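Local coordinates for 4-hydroxybutyrate coenzyme A transferase (PDB 2OAS), which probably transfers coenzyme A between short-chain carboxylates such as 4-hydroxybutyrate and acetate, by way of a covalent enzyme-CoA thioester, at residues W23-S26 and M27-P31; E233-S236 and D237-Q241; G267-K270 and L271-V275; D276-P279 and A280-F283; F283-I286 and E287-N290. All coordinates share one frame; numbering follows the deposited sequence.

Interaction 1 of 5, residues W23-S26 and M27-P31; sequences WTHS and MGATP
The loop that leaves strand 21-24, near the middle of the parallel sheet of the N-terminal domain, folds A29 back over H25 through two overlapping beta turns and then enters helix 32-41. The first turn, type II' from S26 to A29, is closed by A29 N bonding to S26 O at 3.2 Å, with the amide standing above the carbonyl plane. M27, present as selenomethionine, takes the second position of this turn with a positive phi of 63°. The next turn, type I from M27 to T30, gathers two donors on M27 O: the T30 amide and T30 OG1, the hydroxyl at 2.9 Å. A29 CB sits almost centrally over one face of the H25 imidazole, 3.4 Å from its centroid and 6° off the normal, a CH-pi contact. Nearer the strand, P31 closes on the same histidine from another direction, its CD 3.6 Å from H25 CB. T24 lays its hydroxyl against that proline, OG1 being 3.3 Å from P31 CD; OG1 lies opposite the backbone N (chi1 172°), which also lets it bond to H25 O at 3.0 Å. T30 CA approaches that carbonyl too, as a CA-H...O contact at 3.3 Å. Both ring nitrogens of H25 are engaged by the surrounding chain, NE2 with S132 O and ND1 with Q117 N, so the imidazole is held at two corners and covered by a methyl. Its rotation is therefore probably fixed, and its polar atoms are satisfied although the whole residue is buried.

Interaction 2 of 5, residues E233-S236 and D237-Q241; sequences ELFS and DGILQ. With COA (coenzyme A), chain C.
F235 and I239 cross at about a right angle where the short strand 234-235 runs into helix 237-244, a strand-to-helix joint just beyond the glutamate that carries coenzyme A. F235 CG sits between its own backbone N and carbonyl carbon (chi1 73°), and the isoleucine meets the side chain at its root, I239 CG1 3.6 Å from F235 CB. The ring itself is met obliquely, CD1 lying 4.0 Å from I239 CB, while helix 269-275 packs against the phenylalanine through L271 and V275. I239 CG1 points back beside its backbone N, toward the start of the helix, and reaches the strand from there. The first helical turn is closed by a backbone bond, I239 N to S236 O at 3.0 Å, with 135° at the hydrogen. S236 is the N-cap residue, yet its hydroxyl makes no capping bond and is engaged with L266 O. The carboxylate of D237 leads away from this apolar pair and bonds to S268. At the other end of the strand, the extended chain of E233 is joined to the cofactor as a thioester, its CD covalently bonded to S1P of coenzyme A at 1.8 Å.

Interaction 3 of 5, residues G267-K270 and L271-V275; sequences GSQK and LYDYV
Y272 folds back over G267 and S268 at the N-terminal turn of helix 269-275, where S268 is the N-cap and takes a weak capping bond from K270 N on its OG. The tyrosine CG lies opposite its carbonyl carbon (chi1 -56°), which turns the ring toward the start of the helix. At the root, Y272 CB is flanked by Q269, 4.0 Å from NE2 of its amide. From CG onward the ring lies against the carbonyl of S268, whose O stands 3.5 Å above the ring plane and is displaced toward the rim on the CD2 side. Y272 CD2 is also met by Q269 OE1, at the ring edge and in its plane, 3.9 Å away; the amide and ring planes are 69° apart. The glutamine reaches there because its chain bends at chi2. Further out, CE2 and CZ pass the carbonyl of G267, with Y272 CZ 3.1 Å from G267 O. At the tip, Y272 OH accepts from G267 N at 3.1 Å along an almost perfectly straight bond, with 179° at the hydrogen. The same hydroxyl also bonds to P179 O, so it ties the residue before the cap to another part of the chain while the ring lies against the carbonyl of the N-cap residue. The helix beneath is only loosely bonded at first: Y272 N reaches S268 O weakly, and Y274 N to K270 O, at 3.0 Å, is firmer. On the buried flank L271 brings CD2 to 3.9 Å from G267 N.

Interaction 4 of 5, residues D276-P279 and A280-F283; sequences DDNP and AVIF
N278 grips A280 and V281, where the chain enters strand 281-283, with two oxygens at once, and this is the tight part of the contact. Its side-chain OD1 accepts from A280 N at 2.9 Å, with 154° at the hydrogen, while its backbone O accepts from V281 N, also at 2.9 Å. In each case the donor stands above the plane of the C=O group. With CG trans to the main-chain N (chi1 -167°), the amide swings forward along the turn, so that OD1 also lies 3.4 Å from A280 CB. The nitrogen end turns the other way and bonds to Y274 O near the end of helix 269-275. Together the two bonds make an Asx turn laid over a type I beta turn from N278 to V281, with P279 at its second position; it delivers the chain into the middle strand of a small parallel sheet, between strands 158-159 and 260-262. With a leucine at N278, A280 N would probably be left without its side-chain acceptor and Y274 O without its amide donor. The buried V281 touches this amide more lightly, its CG2 4.0 Å from N278 ND2, as the two side chains cross at a slant. Toward solvent the contact thins out. P279 is exposed, and its CB points away from the strand; a light touch is made by I282 CD1, 3.9 Å from P279 O.

Interaction 5 of 5, residues F283-I286 and E287-N290; sequences FMDI and EQVN
Hydrogen bonds to D285 do most of the work of starting helix 286-289. Its backbone O takes two amides from opposite faces of the carbonyl plane, Q288 N at 2.7 Å and V289 N at 3.1 Å. Its side chain, the carboxylate carbon placed across from N (chi1 169°), turns toward the helix, so that OD1 accepts E287 N at 3.0 Å in a nearly straight bond, 177° at the hydrogen, entering from above the carboxylate plane. At the far end N290 N bonds to I286 O. The charged contact is shared: the carboxylates of D285 and E287 lie side by side with their planes 85° apart, and both form salt bridges to R105, whose guanidinium probably offsets their mutual repulsion. Replacing D285 by alanine would probably leave E287 N without its cap and R105 with one carboxylate fewer. The apolar contact is lighter; M284, present as selenomethionine, crosses Q288 at about a right angle, with SE 4.0 Å from Q288 CB, and its CB is 4.5 Å from V289 CB. This is a classic Asp N-cap at a strand-to-helix junction, and the short helix it begins brings N290 beside E233, the glutamate bonded to coenzyme A.

In the fold
Interactions 1, 2 and 5 are buried, interaction 3 is partly buried and interaction 4 lies at the surface. Residues 267-283 join interactions 3 and 4 as consecutive helix and strand, with Y274 and V275 packed on V281 and F283. F283 then leads from interaction 4 into interaction 5. Interaction 2 leans on the same helix through D237 with S268 and F235 with L271, and it meets interaction 5 where E233 touches N290 beside the cofactor. Interaction 1 belongs to the N-terminal sheet and touches none of the others. Helix starts differ: the N-cap side chain bonds in interactions 3 and 5 but not in interaction 2, while interactions 1 and 4 rest on beta turns.

Interaction 1 of 5, residues W23-S26 and M27-P31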
# COMPACT_ATOMS: atom_id res chain seq x y z
N TRP A 23 22.42 3.09 -15.78
CA TRP A 23 21.22 2.28 -15.70
C TRP A 23 21.41 1.15 -16.68
O TRP A 23 22.00 1.35 -17.74
CB TRP A 23 19.97 3.08 -16.07
CG TRP A 23 18.81 2.17 -16.31
CD1 TRP A 23 18.37 1.70 -17.51
CD2 TRP A 23 17.99 1.56 -15.31
NE1 TRP A 23 17.32 0.83 -17.33
CE2 TRP A 23 17.06 0.73 -15.98
CE3 TRP A 23 17.94 1.63 -13.91
CZ2 TRP A 23 16.11 -0.04 -15.31
CZ3 TRP A 23 16.98 0.87 -13.23
CH2 TRP A 23 16.08 0.05 -13.94
N THR A 24 20.93 -0.03 -16.32
CA THR A 24 21.04 -1.19 -17.19
C THR A 24 19.71 -1.85 -17.47
O THR A 24 18.86 -1.95 -16.58
CB THR A 24 21.98 -2.28 -16.57
OG1 THR A 24 21.92 -3.46 -17.37
CG2 THR A 24 21.55 -2.63 -15.14
N HIS A 25 19.52 -2.28 -18.70
CA HIS A 25 18.30 -2.99 -19.11
C HIS A 25 18.25 -4.13 -18.10
O HIS A 25 19.29 -4.73 -17.80
CB HIS A 25 18.49 -3.54 -20.51
CG HIS A 25 17.27 -3.47 -21.37
ND1 HIS A 25 17.34 -3.56 -22.75
CD2 HIS A 25 15.97 -3.33 -21.07
CE1 HIS A 25 16.12 -3.47 -23.25
NE2 HIS A 25 15.27 -3.33 -22.26
N SER A 26 17.08 -4.46 -17.58
CA SER A 26 16.97 -5.52 -16.60
C SER A 26 16.29 -6.81 -17.06
O SER A 26 15.83 -6.91 -18.19
CB SER A 26 16.27 -4.98 -15.36
OG SER A 26 17.05 -3.94 -14.80
N MSE A 27 16.27 -7.81 -16.20
CA MSE A 27 15.65 -9.07 -16.54
C MSE A 27 16.30 -9.80 -17.69
O MSE A 27 17.53 -9.85 -17.79
CB MSE A 27 14.17 -8.83 -16.85
CG MSE A 27 13.38 -8.50 -15.60
SE MSE A 27 12.88 -10.09 -14.56
CE MSE A 27 14.62 -10.77 -14.04
N GLY A 28 15.48 -10.37 -18.56
CA GLY A 28 16.00 -11.11 -19.70
C GLY A 28 16.74 -10.25 -20.70
O GLY A 28 17.42 -10.77 -21.58
N ALA A 29 16.63 -8.93 -20.57
CA ALA A 29 17.29 -8.02 -21.50
C ALA A 29 18.65 -7.51 -21.04
O ALA A 29 19.31 -6.78 -21.77
CB ALA A 29 16.37 -6.82 -21.80
N THR A 30 19.05 -7.90 -19.83
CA THR A 30 20.34 -7.49 -19.28
C THR A 30 21.40 -7.58 -20.38
O THR A 30 21.62 -8.63 -20.95
CB THR A 30 20.73 -8.38 -18.07
OG1 THR A 30 19.76 -8.21 -17.05
CG2 THR A 30 22.10 -7.99 -17.52
N PRO A 31 22.03 -6.46 -20.71
CA PRO A 31 23.06 -6.39 -21.75
C PRO A 31 24.36 -7.04 -21.35
O PRO A 31 25.38 -6.36 -21.19
CB PRO A 31 23.22 -4.88 -21.99
CG PRO A 31 21.95 -4.28 -21.47
CD PRO A 31 21.70 -5.10 -20.23

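Interaction 2 of 5, residues E233-S236 and D237-Q241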
# COMPACT_ATOMS: atom_id res chain seq x y z
N GLU A 233 2.76 -8.45 -14.52
CA GLU A 233 4.09 -7.84 -14.50
C GLU A 233 5.03 -8.56 -15.47
O GLU A 233 5.89 -7.97 -16.08
CB GLU A 233 4.81 -8.22 -13.20
CG GLU A 233 5.12 -7.03 -12.30
CD GLU A 233 6.27 -7.30 -11.36
OE1 GLU A 233 6.27 -6.76 -10.24
N LEU A 234 4.77 -9.86 -15.62
CA LEU A 234 5.57 -10.67 -16.55
C LEU A 234 4.89 -12.02 -16.74
O LEU A 234 3.97 -12.36 -16.01
CB LEU A 234 6.99 -10.90 -16.01
CG LEU A 234 7.14 -12.01 -14.95
CD1 LEU A 234 8.62 -12.39 -14.70
CD2 LEU A 234 6.47 -11.54 -13.68
N PHE A 235 5.34 -12.78 -17.74
CA PHE A 235 4.77 -14.10 -17.97
C PHE A 235 5.81 -15.02 -18.59
O PHE A 235 6.81 -14.56 -19.13
CB PHE A 235 3.53 -14.00 -18.86
CG PHE A 235 3.81 -13.70 -20.30
CD1 PHE A 235 3.99 -14.74 -21.22
CD2 PHE A 235 3.85 -12.39 -20.76
CE1 PHE A 235 4.20 -14.47 -22.56
CE2 PHE A 235 4.06 -12.11 -22.11
CZ PHE A 235 4.23 -13.16 -23.01
N SER A 236 5.59 -16.33 -18.47
CA SER A 236 6.53 -17.28 -19.04
C SER A 236 5.81 -18.32 -19.85
O SER A 236 4.65 -18.15 -20.22
CB SER A 236 7.35 -17.98 -17.95
OG SER A 236 8.28 -18.88 -18.54
N ASP A 237 6.51 -19.42 -20.11
CA ASP A 237 5.99 -20.52 -20.89
C ASP A 237 4.66 -21.03 -20.38
O ASP A 237 3.83 -21.50 -21.16
CB ASP A 237 7.02 -21.65 -20.90
CG ASP A 237 8.29 -21.26 -21.64
OD1 ASP A 237 8.37 -21.50 -22.86
OD2 ASP A 237 9.19 -20.69 -20.99
N GLY A 238 4.44 -20.92 -19.07
CA GLY A 238 3.19 -21.38 -18.50
C GLY A 238 1.99 -20.78 -19.20
O GLY A 238 1.03 -21.47 -19.55
N ILE A 239 2.06 -19.48 -19.44
CA ILE A 239 0.95 -18.80 -20.09
C ILE A 239 0.82 -19.21 -21.54
O ILE A 239 -0.27 -19.52 -22.02
CB ILE A 239 1.15 -17.29 -20.01
CG1 ILE A 239 1.41 -16.89 -18.56
CG2 ILE A 239 -0.08 -16.59 -20.54
CD1 ILE A 239 0.30 -17.28 -17.62
N LEU A 240 1.95 -19.24 -22.23
CA LEU A 240 1.99 -19.62 -23.63
C LEU A 240 1.19 -20.90 -23.89
O LEU A 240 0.47 -20.99 -24.89
CB LEU A 240 3.46 -19.78 -24.05
CG LEU A 240 3.78 -20.25 -25.47
CD1 LEU A 240 3.25 -19.27 -26.49
CD2 LEU A 240 5.28 -20.40 -25.60
N GLN A 241 1.30 -21.88 -23.00
CA GLN A 241 0.58 -23.14 -23.16
C GLN A 241 -0.94 -23.00 -23.10
O GLN A 241 -1.65 -23.69 -23.82
CB GLN A 241 1.04 -24.14 -22.10
CG GLN A 241 2.48 -24.59 -22.25
CD GLN A 241 2.84 -25.72 -21.30
OE1 GLN A 241 3.00 -25.51 -20.09
NE2 GLN A 241 2.95 -26.94 -21.85
N1A COA C . 13.07 -18.05 6.36
C2A COA C . 14.41 -18.56 6.11
N3A COA C . 14.67 -18.93 4.70
C4A COA C . 13.64 -18.81 3.65
C5A COA C . 12.32 -18.29 3.91
C6A COA C . 12.04 -17.92 5.32
N6A COA C . 10.77 -17.41 5.68
N7A COA C . 11.56 -18.28 2.75
C8A COA C . 12.43 -18.78 1.77
N9A COA C . 13.71 -19.10 2.29
C1B COA C . 14.86 -19.65 1.60
C2B COA C . 14.71 -20.98 0.79
O2B COA C . 15.35 -22.05 1.39
C3B COA C . 15.21 -20.69 -0.63
O3B COA C . 16.27 -21.62 -1.00
P3B COA C . 17.00 -21.60 -2.40
O7A COA C . 16.11 -21.71 -3.57
O8A COA C . 17.77 -20.33 -2.53
O9A COA C . 17.97 -22.69 -2.42
C4B COA C . 15.62 -19.27 -0.66
O4B COA C . 15.42 -18.68 0.64
C5B COA C . 14.76 -18.75 -1.89
O5B COA C . 13.35 -18.85 -1.62
P1A COA C . 12.14 -19.13 -2.71
O1A COA C . 12.29 -20.35 -3.46
O2A COA C . 10.78 -19.18 -2.04
O3A COA C . 12.24 -17.86 -3.63
P2A COA C . 11.29 -17.58 -4.84
O4A COA C . 12.09 -17.48 -6.06
O5A COA C . 10.32 -18.64 -5.01
O6A COA C . 10.42 -16.41 -4.66
CBP COA C . 9.68 -14.23 -3.62
CCP COA C . 9.60 -15.87 -3.64
CDP COA C . 11.18 -14.23 -3.13
CEP COA C . 8.75 -13.62 -2.49
CAP COA C . 9.55 -13.53 -5.14
OAP COA C . 8.17 -13.87 -5.47
C9P COA C . 9.66 -12.00 -5.14
O9P COA C . 10.70 -11.50 -5.56
N8P COA C . 8.55 -11.25 -4.67
C7P COA C . 8.30 -9.82 -4.55
C6P COA C . 7.05 -9.24 -5.31
C5P COA C . 7.26 -8.89 -6.72
O5P COA C . 6.78 -7.85 -7.19
N4P COA C . 8.05 -9.83 -7.47
C3P COA C . 8.50 -9.84 -8.86
C2P COA C . 7.39 -9.59 -9.95
S1P COA C . 7.82 -8.25 -11.10

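Interaction 3 of 5, residues G267-K270 and L271-V275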
# COMPACT_ATOMS: atom_id res chain seq x y z
N GLY A 267 11.66 -16.76 -20.36
CA GLY A 267 11.37 -18.18 -20.57
C GLY A 267 12.17 -18.78 -21.70
O GLY A 267 13.24 -18.28 -22.04
N SER A 268 11.66 -19.85 -22.31
CA SER A 268 12.39 -20.50 -23.40
C SER A 268 12.35 -19.74 -24.72
O SER A 268 11.68 -18.72 -24.85
CB SER A 268 11.84 -21.90 -23.61
OG SER A 268 10.57 -21.84 -24.20
N GLN A 269 13.08 -20.25 -25.71
CA GLN A 269 13.13 -19.61 -27.02
C GLN A 269 11.77 -19.62 -27.71
O GLN A 269 11.49 -18.77 -28.55
CB GLN A 269 14.17 -20.28 -27.91
CG GLN A 269 14.36 -19.62 -29.28
CD GLN A 269 14.68 -18.13 -29.19
OE1 GLN A 269 15.56 -17.72 -28.44
NE2 GLN A 269 13.97 -17.32 -29.97
N LYS A 270 10.93 -20.58 -27.35
CA LYS A 270 9.58 -20.68 -27.93
C LYS A 270 8.78 -19.45 -27.51
O LYS A 270 8.00 -18.91 -28.28
CB LYS A 270 8.88 -21.94 -27.42
CG LYS A 270 8.54 -22.98 -28.48
CD LYS A 270 7.06 -23.41 -28.38
CE LYS A 270 6.74 -24.02 -27.01
NZ LYS A 270 5.26 -24.16 -26.79
N LEU A 271 8.97 -19.03 -26.27
CA LEU A 271 8.26 -17.87 -25.76
C LEU A 271 8.72 -16.63 -26.50
O LEU A 271 7.90 -15.86 -27.00
CB LEU A 271 8.51 -17.69 -24.26
CG LEU A 271 7.69 -16.61 -23.55
CD1 LEU A 271 6.22 -17.00 -23.59
CD2 LEU A 271 8.13 -16.46 -22.10
N TYR A 272 10.03 -16.44 -26.58
CA TYR A 272 10.57 -15.26 -27.25
C TYR A 272 10.15 -15.25 -28.71
O TYR A 272 10.11 -14.21 -29.37
CB TYR A 272 12.10 -15.23 -27.14
CG TYR A 272 12.62 -15.30 -25.72
CD1 TYR A 272 11.92 -14.70 -24.67
CD2 TYR A 272 13.83 -15.93 -25.43
CE1 TYR A 272 12.41 -14.73 -23.36
CE2 TYR A 272 14.33 -15.97 -24.13
CZ TYR A 272 13.61 -15.37 -23.10
OH TYR A 272 14.07 -15.41 -21.80
N ASP A 273 9.83 -16.42 -29.20
CA ASP A 273 9.43 -16.58 -30.58
C ASP A 273 7.99 -16.18 -30.76
O ASP A 273 7.58 -15.67 -31.80
CB ASP A 273 9.58 -18.03 -30.95
CG ASP A 273 10.01 -18.20 -32.35
OD1 ASP A 273 9.30 -17.68 -33.24
OD2 ASP A 273 11.06 -18.84 -32.54
N TYR A 274 7.22 -16.42 -29.71
CA TYR A 274 5.81 -16.11 -29.70
C TYR A 274 5.61 -14.62 -29.54
O TYR A 274 4.77 -14.03 -30.21
CB TYR A 274 5.11 -16.87 -28.56
CG TYR A 274 3.68 -16.45 -28.32
CD1 TYR A 274 2.70 -16.65 -29.29
CD2 TYR A 274 3.31 -15.84 -27.12
CE1 TYR A 274 1.38 -16.23 -29.08
CE2 TYR A 274 1.99 -15.42 -26.90
CZ TYR A 274 1.04 -15.62 -27.89
OH TYR A 274 -0.25 -15.16 -27.70
N VAL A 275 6.37 -14.00 -28.66
CA VAL A 275 6.20 -12.57 -28.45
C VAL A 275 6.82 -11.76 -29.58
O VAL A 275 6.43 -10.62 -29.82
CB VAL A 275 6.81 -12.11 -27.09
CG1 VAL A 275 6.32 -13.03 -25.99
CG2 VAL A 275 8.32 -12.09 -27.15

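Interaction 4 of 5, residues D276-P279 and A280-F283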
# COMPACT_ATOMS: atom_id res chain seq x y z
N ASP A 276 7.76 -12.37 -30.28
CA ASP A 276 8.43 -11.67 -31.37
C ASP A 276 7.51 -11.08 -32.44
O ASP A 276 6.89 -11.80 -33.20
CB ASP A 276 9.47 -12.58 -32.04
CG ASP A 276 10.34 -11.82 -33.02
OD1 ASP A 276 10.46 -10.59 -32.86
OD2 ASP A 276 10.91 -12.46 -33.93
N ASP A 277 7.41 -9.75 -32.45
CA ASP A 277 6.59 -9.05 -33.42
C ASP A 277 5.17 -9.57 -33.44
O ASP A 277 4.57 -9.68 -34.50
CB ASP A 277 7.24 -9.19 -34.81
CG ASP A 277 6.75 -8.14 -35.80
OD1 ASP A 277 6.08 -7.17 -35.38
OD2 ASP A 277 7.06 -8.29 -37.01
N ASN A 278 4.62 -9.89 -32.26
CA ASN A 278 3.26 -10.41 -32.14
C ASN A 278 2.26 -9.35 -31.70
O ASN A 278 2.23 -8.94 -30.54
CB ASN A 278 3.22 -11.56 -31.13
CG ASN A 278 1.93 -12.35 -31.19
OD1 ASN A 278 0.88 -11.84 -31.59
ND2 ASN A 278 1.99 -13.61 -30.78
N PRO A 279 1.39 -8.91 -32.63
CA PRO A 279 0.38 -7.88 -32.36
C PRO A 279 -0.49 -8.18 -31.15
O PRO A 279 -1.03 -7.26 -30.52
CB PRO A 279 -0.46 -7.87 -33.64
CG PRO A 279 0.50 -8.30 -34.67
CD PRO A 279 1.26 -9.41 -34.00
N ALA A 280 -0.65 -9.45 -30.82
CA ALA A 280 -1.49 -9.83 -29.69
C ALA A 280 -0.80 -9.68 -28.33
O ALA A 280 -1.47 -9.71 -27.30
CB ALA A 280 -2.01 -11.26 -29.87
N VAL A 281 0.52 -9.51 -28.33
CA VAL A 281 1.26 -9.36 -27.07
C VAL A 281 1.80 -7.95 -26.93
O VAL A 281 2.60 -7.48 -27.75
CB VAL A 281 2.44 -10.37 -26.96
CG1 VAL A 281 3.08 -10.28 -25.58
CG2 VAL A 281 1.95 -11.79 -27.21
N ILE A 282 1.37 -7.26 -25.88
CA ILE A 282 1.80 -5.90 -25.65
C ILE A 282 2.64 -5.72 -24.38
O ILE A 282 2.17 -5.95 -23.26
CB ILE A 282 0.59 -4.96 -25.57
CG1 ILE A 282 -0.18 -5.01 -26.89
CG2 ILE A 282 1.05 -3.54 -25.24
CD1 ILE A 282 0.65 -4.62 -28.11
N PHE A 283 3.88 -5.31 -24.59
CA PHE A 283 4.81 -5.05 -23.51
C PHE A 283 4.64 -3.58 -23.23
O PHE A 283 5.02 -2.72 -24.01
CB PHE A 283 6.25 -5.33 -23.95
CG PHE A 283 6.59 -6.79 -24.02
CD1 PHE A 283 6.06 -7.60 -25.02
CD2 PHE A 283 7.41 -7.37 -23.04
CE1 PHE A 283 6.33 -8.95 -25.05
CE2 PHE A 283 7.67 -8.73 -23.06
CZ PHE A 283 7.14 -9.52 -24.07

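Interaction 5 of 5, residues F283-I286 and E287-N290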
# COMPACT_ATOMS: atom_id res chain seq x y z
N PHE A 283 3.88 -5.31 -24.59
CA PHE A 283 4.81 -5.05 -23.51
C PHE A 283 4.64 -3.58 -23.23
O PHE A 283 5.02 -2.72 -24.01
CB PHE A 283 6.25 -5.33 -23.95
CG PHE A 283 6.59 -6.79 -24.02
CD1 PHE A 283 6.06 -7.60 -25.02
CD2 PHE A 283 7.41 -7.37 -23.04
CE1 PHE A 283 6.33 -8.95 -25.05
CE2 PHE A 283 7.67 -8.73 -23.06
CZ PHE A 283 7.14 -9.52 -24.07
N MSE A 284 4.07 -3.30 -22.07
CA MSE A 284 3.78 -1.95 -21.65
C MSE A 284 4.70 -1.50 -20.53
O MSE A 284 5.26 -2.33 -19.82
CB MSE A 284 2.34 -1.91 -21.17
CG MSE A 284 1.73 -0.56 -20.97
SE MSE A 284 -0.10 -0.90 -20.50
CE MSE A 284 -0.77 -1.10 -22.30
N ASP A 285 4.84 -0.18 -20.39
CA ASP A 285 5.67 0.45 -19.37
C ASP A 285 5.13 0.16 -17.97
O ASP A 285 3.95 0.39 -17.71
CB ASP A 285 5.69 1.96 -19.62
CG ASP A 285 6.31 2.76 -18.47
OD1 ASP A 285 7.01 2.17 -17.62
OD2 ASP A 285 6.10 3.99 -18.44
N ILE A 286 5.98 -0.33 -17.07
CA ILE A 286 5.56 -0.66 -15.72
C ILE A 286 4.80 0.47 -15.01
O ILE A 286 4.01 0.22 -14.11
CB ILE A 286 6.75 -1.02 -14.82
CG1 ILE A 286 7.82 0.05 -14.97
CG2 ILE A 286 7.27 -2.39 -15.17
CD1 ILE A 286 8.93 -0.10 -14.00
N GLU A 287 5.06 1.71 -15.40
CA GLU A 287 4.36 2.82 -14.76
C GLU A 287 2.87 2.71 -15.01
O GLU A 287 2.07 3.26 -14.26
CB GLU A 287 4.88 4.16 -15.29
CG GLU A 287 4.22 5.35 -14.62
CD GLU A 287 4.90 6.66 -14.97
OE1 GLU A 287 4.35 7.72 -14.63
OE2 GLU A 287 5.98 6.63 -15.59
N GLN A 288 2.50 1.98 -16.06
CA GLN A 288 1.10 1.76 -16.42
C GLN A 288 0.61 0.35 -16.05
O GLN A 288 -0.40 0.21 -15.36
CB GLN A 288 0.88 1.96 -17.92
CG GLN A 288 0.48 3.35 -18.33
CD GLN A 288 1.52 4.39 -17.99
OE1 GLN A 288 1.41 5.07 -16.97
NE2 GLN A 288 2.55 4.50 -18.83
N VAL A 289 1.32 -0.67 -16.51
CA VAL A 289 0.93 -2.04 -16.23
C VAL A 289 0.82 -2.32 -14.74
O VAL A 289 -0.05 -3.09 -14.32
CB VAL A 289 1.92 -3.07 -16.86
CG1 VAL A 289 3.32 -2.85 -16.34
CG2 VAL A 289 1.48 -4.49 -16.53
N ASN A 290 1.67 -1.68 -13.94
CA ASN A 290 1.67 -1.85 -12.49
C ASN A 290 0.98 -0.70 -11.75
O ASN A 290 1.25 -0.44 -10.57
CB ASN A 290 3.09 -2.03 -11.96
CG ASN A 290 3.61 -3.43 -12.16
OD1 ASN A 290 3.50 -3.99 -13.25
ND2 ASN A 290 4.18 -4.00 -11.11